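Side-chain contacts in ABC transporter, solute-binding protein (Staphylococcus aureus, PDB 6LKK), which binds glucose 6-phosphate in the cleft between its two lobes and serves as a sugar-phosphate sensor in two-component signal transduction: residues Leu18-Lys23 and Val234-Ser239; Ser106-Asp111 and Lys181-Leu186; Thr63-Glu68 and Ile284-Phe289; Ala146-Ser149 and Arg153-Asp156. All blocks are in the same frame, centred on the assembly; numbering follows the deposited sequence.

Interaction 1: residues Leu18-Lys23 and Val234-Ser239; sequences LNEFEK and VQYLTS
Tyr236 meets Phe21 with a ring face and Glu20 with its hydroxyl, where helix 11-25 meets helix 230-237. In the solute-binding protein fold, these helices lie against strands 28-33 and 213-221 of the sheet. The Tyr236 side chain reaches toward helix 11-25, and each part of it meets a different group. Tyr236 CB packs on the rim of the Phe21 ring, 3.8 Å from Phe21 CD1. Tyr236 CG comes closer, with Phe21 CD1 3.5 Å away. The rings form a T-shaped pair: the edge of Phe21 meets one face of Tyr236, with the planes at 70°. Further out, Tyr236 CE2 is 3.8 Å from Phe21 CB. Phe21 CB stands over the same ring as a CH-pi contact, 4.1 Å from the Tyr236 centroid. This CB already points at the tyrosine; with CG anti to the backbone N (chi1 -177°) the Phe21 ring edge follows. At the tip, Tyr236 OH touches the aliphatic part of Glu20, 3.2 Å from Glu20 CG. The hydroxyl finds its polar partners outside the two segments: a hydrogen bond to Arg245 NH1 and a weak one to Ile17 O. Leu18 also packs on Ile29 and Ile31. Beside the aromatic pair, the two helices meet a second time through methyl groups: Leu18 CD2 lies 4.3 Å from Leu237 CD2.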
# COMPACT_ATOMS: atom_id res chain seq x y z
N LEU A 18 -15.33 -0.80 8.25
CA LEU A 18 -16.43 -0.29 7.45
C LEU A 18 -17.76 -0.85 7.93
O LEU A 18 -18.79 -0.18 7.82
CB LEU A 18 -16.20 -0.59 5.97
CG LEU A 18 -15.01 0.14 5.34
CD1 LEU A 18 -14.79 -0.30 3.90
CD2 LEU A 18 -15.18 1.66 5.40
N ASN A 19 -17.75 -2.06 8.49
CA ASN A 19 -18.96 -2.59 9.12
C ASN A 19 -19.32 -1.78 10.36
O ASN A 19 -20.51 -1.54 10.62
CB ASN A 19 -18.77 -4.06 9.49
CG ASN A 19 -18.82 -4.98 8.29
OD1 ASN A 19 -19.22 -4.57 7.20
ND2 ASN A 19 -18.43 -6.23 8.49
N GLU A 20 -18.33 -1.37 11.14
CA GLU A 20 -18.63 -0.54 12.31
C GLU A 20 -19.16 0.82 11.89
O GLU A 20 -19.97 1.41 12.62
CB GLU A 20 -17.39 -0.39 13.19
CG GLU A 20 -17.63 0.46 14.44
CD GLU A 20 -18.84 0.00 15.23
OE1 GLU A 20 -18.94 -1.21 15.53
OE2 GLU A 20 -19.70 0.85 15.55
N PHE A 21 -18.73 1.33 10.74
CA PHE A 21 -19.31 2.56 10.22
C PHE A 21 -20.77 2.35 9.83
O PHE A 21 -21.63 3.19 10.12
CB PHE A 21 -18.51 3.08 9.03
CG PHE A 21 -19.01 4.39 8.48
CD1 PHE A 21 -18.56 5.59 9.00
CD2 PHE A 21 -19.94 4.42 7.46
CE1 PHE A 21 -19.02 6.79 8.50
CE2 PHE A 21 -20.41 5.62 6.96
CZ PHE A 21 -19.95 6.81 7.48
N GLU A 22 -21.07 1.22 9.17
CA GLU A 22 -22.46 0.85 8.92
C GLU A 22 -23.25 0.83 10.22
O GLU A 22 -24.37 1.34 10.29
CB GLU A 22 -22.52 -0.52 8.24
CG GLU A 22 -21.81 -0.63 6.90
CD GLU A 22 -22.12 -1.93 6.19
OE1 GLU A 22 -22.58 -2.88 6.87
OE2 GLU A 22 -21.91 -2.01 4.96
N LYS A 23 -22.68 0.22 11.26
CA LYS A 23 -23.38 0.05 12.53
C LYS A 23 -23.59 1.37 13.24
O LYS A 23 -24.60 1.55 13.94
CB LYS A 23 -22.59 -0.92 13.41
CG LYS A 23 -23.12 -1.13 14.81
CD LYS A 23 -22.25 -2.15 15.55
CE LYS A 23 -22.43 -2.07 17.06
NZ LYS A 23 -23.82 -2.38 17.48
N VAL A 234 -14.83 9.73 5.56
CA VAL A 234 -13.42 10.13 5.57
C VAL A 234 -13.02 10.59 6.96
O VAL A 234 -11.95 10.23 7.47
CB VAL A 234 -13.16 11.21 4.50
CG1 VAL A 234 -11.71 11.67 4.56
CG2 VAL A 234 -13.49 10.68 3.11
N GLN A 235 -13.86 11.40 7.60
CA GLN A 235 -13.61 11.82 8.98
C GLN A 235 -13.46 10.60 9.89
O GLN A 235 -12.52 10.52 10.69
CB GLN A 235 -14.76 12.71 9.45
CG GLN A 235 -14.63 13.23 10.88
CD GLN A 235 -15.88 13.94 11.34
OE1 GLN A 235 -16.96 13.35 11.38
NE2 GLN A 235 -15.75 15.22 11.66
N TYR A 236 -14.39 9.65 9.78
CA TYR A 236 -14.34 8.44 10.59
C TYR A 236 -13.02 7.70 10.39
O TYR A 236 -12.34 7.35 11.37
CB TYR A 236 -15.54 7.56 10.21
CG TYR A 236 -15.62 6.21 10.86
CD1 TYR A 236 -16.25 6.04 12.09
CD2 TYR A 236 -15.10 5.08 10.24
CE1 TYR A 236 -16.34 4.79 12.68
CE2 TYR A 236 -15.19 3.84 10.82
CZ TYR A 236 -15.81 3.70 12.04
OH TYR A 236 -15.89 2.45 12.62
N LEU A 237 -12.63 7.47 9.14
CA LEU A 237 -11.44 6.68 8.86
C LEU A 237 -10.17 7.36 9.34
O LEU A 237 -9.18 6.68 9.64
CB LEU A 237 -11.35 6.39 7.36
CG LEU A 237 -12.42 5.44 6.81
CD1 LEU A 237 -12.39 5.44 5.29
CD2 LEU A 237 -12.23 4.03 7.34
N THR A 238 -10.16 8.69 9.42
CA THR A 238 -8.99 9.44 9.85
C THR A 238 -9.09 9.90 11.30
O THR A 238 -8.23 10.66 11.75
CB THR A 238 -8.77 10.64 8.93
OG1 THR A 238 -9.92 11.49 8.96
CG2 THR A 238 -8.52 10.18 7.51
N SER A 239 -10.11 9.45 12.03
CA SER A 239 -10.31 9.87 13.40
C SER A 239 -9.37 9.12 14.35
O SER A 239 -8.84 8.06 14.03
CB SER A 239 -11.76 9.63 13.83
OG SER A 239 -12.03 8.24 13.96

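Interaction 2: residues Ser106-Asp111 and Lys181-Leu186; sequences SDLQGD and KYYAGL
The backbones approach most closely where Leu108 faces Tyr183, with CA atoms 6.1 Å apart; residues 106-109 have helical backbone angles but not the regular helix bonds. No direct hydrogen bond joins the segments. Leu108 CB stands over the middle of the Tyr183 ring, 4.0 Å from its centroid and only 5° off the ring normal. This is a well-centred CH-pi contact. Leu108 CG lies anti to the carbonyl carbon (chi1 -63°), and CD1 reaches along the ring toward its inner end. There Leu108 CD1 is 4.0 Å from Tyr183 CD1. The same methyl also meets the backbone, with Leu108 CD1 3.9 Å from Tyr182 O. The site lies at the ends of strands 92-105 and 184-188 of the mixed sheet of the solute-binding protein fold. Residues 106-111 follow strand 92-105, and Tyr183 comes just before strand 184-188, which runs antiparallel to it. Asn105 OD1 accepts from Asp107 N, an Asx turn, and also from Leu108 N. The Tyr183 backbone bonds to Asn105 and to Lys128. Its ring also packs on Ile112 and Leu125. On the polar side, Tyr183 CE2 passes 3.4 Å from Leu108 O. That carbonyl accepts a hydrogen bond from a water at 2.6 Å from Leu108 O. The water also bonds to Tyr183 OH at 3.0 Å, so it bridges the phenol tip to the Leu108 backbone.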
# COMPACT_ATOMS: atom_id res chain seq x y z
N SER A 106 10.21 -19.18 5.29
CA SER A 106 11.19 -19.62 6.27
C SER A 106 11.34 -21.13 6.34
O SER A 106 12.26 -21.61 7.00
CB SER A 106 10.81 -19.07 7.65
OG SER A 106 9.48 -19.43 8.00
N ASP A 107 10.47 -21.89 5.67
CA ASP A 107 10.67 -23.33 5.54
C ASP A 107 11.55 -23.68 4.35
O ASP A 107 12.28 -24.68 4.40
CB ASP A 107 9.33 -24.05 5.42
CG ASP A 107 8.67 -24.31 6.76
OD1 ASP A 107 9.31 -24.02 7.80
OD2 ASP A 107 7.52 -24.80 6.78
N LEU A 108 11.51 -22.88 3.28
CA LEU A 108 12.36 -23.10 2.12
C LEU A 108 13.72 -22.43 2.26
O LEU A 108 14.68 -22.87 1.62
CB LEU A 108 11.68 -22.58 0.86
CG LEU A 108 10.38 -23.26 0.45
CD1 LEU A 108 9.72 -22.50 -0.69
CD2 LEU A 108 10.64 -24.71 0.05
N GLN A 109 13.81 -21.39 3.09
CA GLN A 109 15.00 -20.55 3.10
C GLN A 109 16.25 -21.34 3.46
O GLN A 109 17.30 -21.17 2.84
CB GLN A 109 14.79 -19.40 4.09
CG GLN A 109 15.94 -18.41 4.14
CD GLN A 109 15.65 -17.27 5.09
OE1 GLN A 109 14.77 -17.36 5.95
NE2 GLN A 109 16.40 -16.18 4.95
N GLY A 110 16.16 -22.20 4.47
CA GLY A 110 17.34 -22.89 4.94
C GLY A 110 18.39 -21.89 5.40
O GLY A 110 18.09 -20.94 6.14
N ASP A 111 19.62 -22.08 4.95
CA ASP A 111 20.74 -21.23 5.33
C ASP A 111 20.90 -20.01 4.43
O ASP A 111 21.83 -19.23 4.64
CB ASP A 111 22.04 -22.03 5.34
CG ASP A 111 22.06 -23.10 6.42
OD1 ASP A 111 21.43 -22.88 7.48
OD2 ASP A 111 22.71 -24.14 6.21
N LYS A 181 5.56 -21.67 -3.09
CA LYS A 181 5.84 -21.67 -4.52
C LYS A 181 7.05 -20.81 -4.86
O LYS A 181 7.70 -21.05 -5.88
CB LYS A 181 4.61 -21.20 -5.30
CG LYS A 181 4.79 -21.26 -6.81
CD LYS A 181 3.54 -20.80 -7.54
CE LYS A 181 3.71 -20.93 -9.05
NZ LYS A 181 2.53 -20.41 -9.79
N TYR A 182 7.35 -19.82 -4.03
CA TYR A 182 8.52 -18.97 -4.21
C TYR A 182 9.27 -18.87 -2.90
O TYR A 182 8.68 -18.95 -1.82
CB TYR A 182 8.13 -17.56 -4.70
CG TYR A 182 7.46 -17.54 -6.05
CD1 TYR A 182 8.19 -17.70 -7.21
CD2 TYR A 182 6.09 -17.34 -6.15
CE1 TYR A 182 7.58 -17.68 -8.45
CE2 TYR A 182 5.47 -17.32 -7.39
CZ TYR A 182 6.22 -17.48 -8.53
OH TYR A 182 5.60 -17.46 -9.76
N TYR A 183 10.59 -18.67 -3.01
CA TYR A 183 11.41 -18.49 -1.82
C TYR A 183 11.17 -17.14 -1.17
O TYR A 183 11.28 -17.01 0.05
CB TYR A 183 12.89 -18.64 -2.18
CG TYR A 183 13.36 -20.08 -2.25
CD1 TYR A 183 12.69 -21.02 -3.01
CD2 TYR A 183 14.48 -20.49 -1.54
CE1 TYR A 183 13.12 -22.33 -3.07
CE2 TYR A 183 14.93 -21.79 -1.60
CZ TYR A 183 14.24 -22.71 -2.36
OH TYR A 183 14.67 -24.02 -2.42
N ALA A 184 10.86 -16.12 -1.96
CA ALA A 184 10.68 -14.78 -1.43
C ALA A 184 9.91 -13.94 -2.43
O ALA A 184 9.76 -14.31 -3.59
CB ALA A 184 12.03 -14.13 -1.09
N GLY A 185 9.42 -12.80 -1.96
CA GLY A 185 8.64 -11.92 -2.81
C GLY A 185 8.61 -10.51 -2.27
O GLY A 185 8.99 -10.24 -1.13
N LEU A 186 8.14 -9.60 -3.12
CA LEU A 186 8.03 -8.18 -2.79
C LEU A 186 6.57 -7.87 -2.45
O LEU A 186 5.69 -7.98 -3.30
CB LEU A 186 8.52 -7.31 -3.94
CG LEU A 186 9.96 -7.54 -4.40
CD1 LEU A 186 10.37 -6.44 -5.36
CD2 LEU A 186 10.93 -7.61 -3.23
O HOH W 1 14.53 -25.19 0.38

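Interaction 3: residues Thr63-Glu68 and Ile284-Phe289; sequences TIDHPE and IPHHKF
Thr63 OG1 donates a hydrogen bond to Val59 O, and its methyl is left to meet His286. The contact belongs to the solute-binding protein fold. Here the loop after helix 60-63 meets the start of the C-terminal helix 286-293, with Pro285 at the N-cap position. His286 touches Gln37 of helix 36-45 and Tyr141 of helix 138-151, so it lies between these helices. Thr63 CB lies over one face of the imidazole, offset toward the rim and 4.2 Å from the His286 ring centroid. The methyl lies outside the ring outline, beside ND1, with Thr63 CG2 3.3 Å from His286 ND1. At chi1 60° OG1 turns back to Val59 O, while CG2 faces the imidazole. The Thr63 side chain is about 5 Å from those of Thr36 and Thr138, both glucose 6-phosphate binding residues. Asp65 crosses His286 at about a right angle, its carboxylate plane turned 41° from that of the imidazole. A charge on the histidine, if present, would probably be favoured by this carboxylate. Even so, Asp65 OD2 is 4.6 Å from His286 NE2. Asp65 OD2 is nearer to His286 CD2, at 3.7 Å.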
# COMPACT_ATOMS: atom_id res chain seq x y z
N THR A 63 0.09 9.00 -7.38
CA THR A 63 -0.19 8.16 -8.55
C THR A 63 -1.62 8.32 -9.06
O THR A 63 -2.12 7.43 -9.75
CB THR A 63 0.10 6.69 -8.24
OG1 THR A 63 -0.72 6.25 -7.15
CG2 THR A 63 1.57 6.49 -7.90
N ILE A 64 -2.28 9.43 -8.75
CA ILE A 64 -3.55 9.76 -9.39
C ILE A 64 -3.23 10.50 -10.69
O ILE A 64 -2.80 11.65 -10.67
CB ILE A 64 -4.45 10.61 -8.48
CG1 ILE A 64 -4.98 9.75 -7.32
CG2 ILE A 64 -5.61 11.23 -9.27
CD1 ILE A 64 -5.91 10.47 -6.36
N ASP A 65 -3.42 9.82 -11.82
CA ASP A 65 -3.10 10.40 -13.12
C ASP A 65 -4.23 11.26 -13.67
O ASP A 65 -3.98 12.07 -14.57
CB ASP A 65 -2.77 9.29 -14.12
CG ASP A 65 -1.48 8.56 -13.78
OD1 ASP A 65 -0.55 9.20 -13.24
OD2 ASP A 65 -1.40 7.34 -14.06
N HIS A 66 -5.45 11.11 -13.16
CA HIS A 66 -6.62 11.84 -13.65
C HIS A 66 -7.24 12.59 -12.47
O HIS A 66 -8.28 12.19 -11.94
CB HIS A 66 -7.63 10.90 -14.29
CG HIS A 66 -7.04 9.97 -15.30
ND1 HIS A 66 -6.59 10.41 -16.54
CD2 HIS A 66 -6.81 8.64 -15.27
CE1 HIS A 66 -6.12 9.38 -17.22
NE2 HIS A 66 -6.24 8.29 -16.47
N PRO A 67 -6.62 13.70 -12.04
CA PRO A 67 -7.20 14.47 -10.93
C PRO A 67 -8.62 14.96 -11.20
O PRO A 67 -9.36 15.21 -10.25
CB PRO A 67 -6.23 15.64 -10.77
CG PRO A 67 -5.41 15.67 -12.02
CD PRO A 67 -5.34 14.26 -12.50
N GLU A 68 -9.01 15.10 -12.47
CA GLU A 68 -10.37 15.53 -12.78
C GLU A 68 -11.42 14.54 -12.28
O GLU A 68 -12.60 14.90 -12.20
CB GLU A 68 -10.53 15.73 -14.29
CG GLU A 68 -10.24 14.49 -15.14
CD GLU A 68 -8.79 14.39 -15.59
OE1 GLU A 68 -7.92 14.98 -14.92
OE2 GLU A 68 -8.53 13.74 -16.62
N ILE A 284 9.34 12.69 -9.91
CA ILE A 284 9.32 12.13 -11.25
C ILE A 284 7.95 11.49 -11.44
O ILE A 284 7.63 10.50 -10.76
CB ILE A 284 10.47 11.14 -11.48
CG1 ILE A 284 10.08 10.12 -12.56
CG2 ILE A 284 10.87 10.44 -10.18
CD1 ILE A 284 11.23 9.32 -13.06
N PRO A 285 7.11 12.01 -12.33
CA PRO A 285 5.73 11.53 -12.43
C PRO A 285 5.64 10.01 -12.57
O PRO A 285 6.56 9.35 -13.05
CB PRO A 285 5.19 12.24 -13.67
CG PRO A 285 5.92 13.53 -13.67
CD PRO A 285 7.31 13.22 -13.16
N HIS A 286 4.49 9.48 -12.14
CA HIS A 286 4.22 8.05 -12.20
C HIS A 286 4.54 7.47 -13.58
O HIS A 286 5.25 6.47 -13.70
CB HIS A 286 2.76 7.82 -11.83
CG HIS A 286 2.35 6.38 -11.78
ND1 HIS A 286 2.80 5.52 -10.81
CD2 HIS A 286 1.52 5.66 -12.57
CE1 HIS A 286 2.27 4.32 -11.01
NE2 HIS A 286 1.49 4.38 -12.07
N HIS A 287 4.00 8.09 -14.63
CA HIS A 287 4.15 7.53 -15.97
C HIS A 287 5.58 7.67 -16.49
O HIS A 287 6.04 6.83 -17.27
CB HIS A 287 3.18 8.19 -16.94
CG HIS A 287 3.49 9.63 -17.22
ND1 HIS A 287 3.10 10.65 -16.38
CD2 HIS A 287 4.16 10.22 -18.24
CE1 HIS A 287 3.51 11.81 -16.87
NE2 HIS A 287 4.16 11.57 -18.00
N LYS A 288 6.29 8.72 -16.07
CA LYS A 288 7.66 8.91 -16.54
C LYS A 288 8.60 7.87 -15.93
O LYS A 288 9.49 7.36 -16.61
CB LYS A 288 8.13 10.33 -16.22
CG LYS A 288 7.44 11.40 -17.06
CD LYS A 288 8.10 12.77 -16.89
CE LYS A 288 7.59 13.78 -17.91
NZ LYS A 288 6.64 14.77 -17.32
N PHE A 289 8.41 7.54 -14.65
CA PHE A 289 9.24 6.51 -14.04
C PHE A 289 9.04 5.17 -14.73
O PHE A 289 10.01 4.45 -15.00
CB PHE A 289 8.95 6.38 -12.55
CG PHE A 289 9.77 5.32 -11.87
CD1 PHE A 289 11.08 5.57 -11.51
CD2 PHE A 289 9.24 4.06 -11.63
CE1 PHE A 289 11.84 4.60 -10.90
CE2 PHE A 289 9.99 3.08 -11.02
CZ PHE A 289 11.30 3.35 -10.65

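Interaction 4: residues Ala146-Ser149 and Arg153-Asp156; sequences AIYS and RVSD
Tyr148 has CG anti to the backbone N (chi1 179°), which brings its ring alongside the start of segment 153-156. Ile147 has CG2 in the same anti position, and this methyl turns to Asp156. The Tyr148 ring meets mostly backbone. Tyr148 CE1 is 3.6 Å from Val154 N, which sits at the ring edge near its plane. Val154 CG2 is 3.8 Å from the same ring carbon, Tyr148 CE1. Met292 of helix 286-293 touches both of these side chains. On the preceding residue, Ile147 CG2 rests 3.5 Å from Asp156 O and 4.0 Å from Asp156 CB. Ile147 continues onto Val157 and Phe160. No direct hydrogen bond crosses the gap; a water does this instead. It accepts from Arg153 N at 3.3 Å. It is placed to donate to Ile147 O (2.9 Å) and Asp156 OD2 (2.7 Å), though it has more acceptors nearby than protons to give, so the two bonds need not both form at once. Asp156 OD2 has a second partner in the link between the segments: the His151 imidazole hydrogen-bonds it through ND1. This is the packing of a short connection between consecutive helices, where helix 138-151 gives way to helix 154-161 in the solute-binding protein fold.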
# COMPACT_ATOMS: atom_id res chain seq x y z
N ALA A 146 12.01 1.79 -5.04
CA ALA A 146 12.98 1.52 -3.99
C ALA A 146 14.29 0.99 -4.56
O ALA A 146 15.37 1.40 -4.14
CB ALA A 146 12.40 0.53 -2.98
N ILE A 147 14.20 0.08 -5.54
CA ILE A 147 15.40 -0.47 -6.16
C ILE A 147 16.12 0.61 -6.95
O ILE A 147 17.36 0.71 -6.90
CB ILE A 147 15.02 -1.68 -7.03
CG1 ILE A 147 14.51 -2.81 -6.13
CG2 ILE A 147 16.21 -2.15 -7.87
CD1 ILE A 147 13.94 -3.99 -6.88
N TYR A 148 15.38 1.43 -7.70
CA TYR A 148 16.01 2.51 -8.44
C TYR A 148 16.68 3.51 -7.50
O TYR A 148 17.73 4.07 -7.82
CB TYR A 148 14.99 3.23 -9.31
CG TYR A 148 15.59 4.38 -10.10
CD1 TYR A 148 16.33 4.14 -11.24
CD2 TYR A 148 15.42 5.69 -9.68
CE1 TYR A 148 16.89 5.18 -11.95
CE2 TYR A 148 15.97 6.74 -10.39
CZ TYR A 148 16.71 6.48 -11.53
OH TYR A 148 17.27 7.51 -12.24
N SER A 149 16.09 3.74 -6.33
CA SER A 149 16.61 4.76 -5.43
C SER A 149 17.96 4.39 -4.84
O SER A 149 18.68 5.28 -4.38
CB SER A 149 15.61 5.02 -4.29
OG SER A 149 15.70 4.00 -3.30
N ARG A 153 19.96 3.93 -10.66
CA ARG A 153 20.40 3.21 -11.85
C ARG A 153 19.27 2.30 -12.32
O ARG A 153 18.84 1.41 -11.58
CB ARG A 153 21.67 2.40 -11.56
CG ARG A 153 22.82 3.28 -11.14
CD ARG A 153 24.14 2.53 -11.05
NE ARG A 153 25.25 3.47 -10.93
CZ ARG A 153 26.53 3.14 -10.97
NH1 ARG A 153 26.90 1.88 -11.15
NH2 ARG A 153 27.45 4.09 -10.85
N VAL A 154 18.80 2.52 -13.55
CA VAL A 154 17.81 1.63 -14.13
C VAL A 154 18.36 0.22 -14.25
O VAL A 154 17.60 -0.76 -14.20
CB VAL A 154 17.36 2.18 -15.50
CG1 VAL A 154 16.44 1.19 -16.21
CG2 VAL A 154 16.66 3.52 -15.33
N SER A 155 19.67 0.07 -14.42
CA SER A 155 20.25 -1.26 -14.53
C SER A 155 19.97 -2.10 -13.29
O SER A 155 19.81 -3.32 -13.40
CB SER A 155 21.76 -1.16 -14.79
OG SER A 155 22.40 -0.39 -13.79
N ASP A 156 19.88 -1.47 -12.12
CA ASP A 156 19.54 -2.21 -10.91
C ASP A 156 18.11 -2.74 -10.97
O ASP A 156 17.83 -3.85 -10.50
CB ASP A 156 19.73 -1.33 -9.67
CG ASP A 156 21.19 -1.11 -9.32
OD1 ASP A 156 22.02 -1.99 -9.63
OD2 ASP A 156 21.50 -0.05 -8.73
O HOH W 2 19.74 1.93 -8.05

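Interactions 1 and 3 are buried, interaction 2 is partly buried, and interaction 4 lies at the surface. Aromatic rings carry most of the packing, but with different partners. Interaction 1 sets ring against ring between two helices. Interaction 2 places a leucine on a tyrosine face, and interaction 3 a threonine on an imidazole face. In interaction 4 a ring edge meets backbone. Only interactions 2 and 4 include a bridging water. Interactions 3 and 4 touch, through Phe289 CE1 and Tyr148 CB at 3.8 Å; they meet where the C-terminal helix of interaction 3 packs on helix 138-151 of interaction 4. Interaction 1 sits on the other side of the chain's centre from interactions 2 and 4.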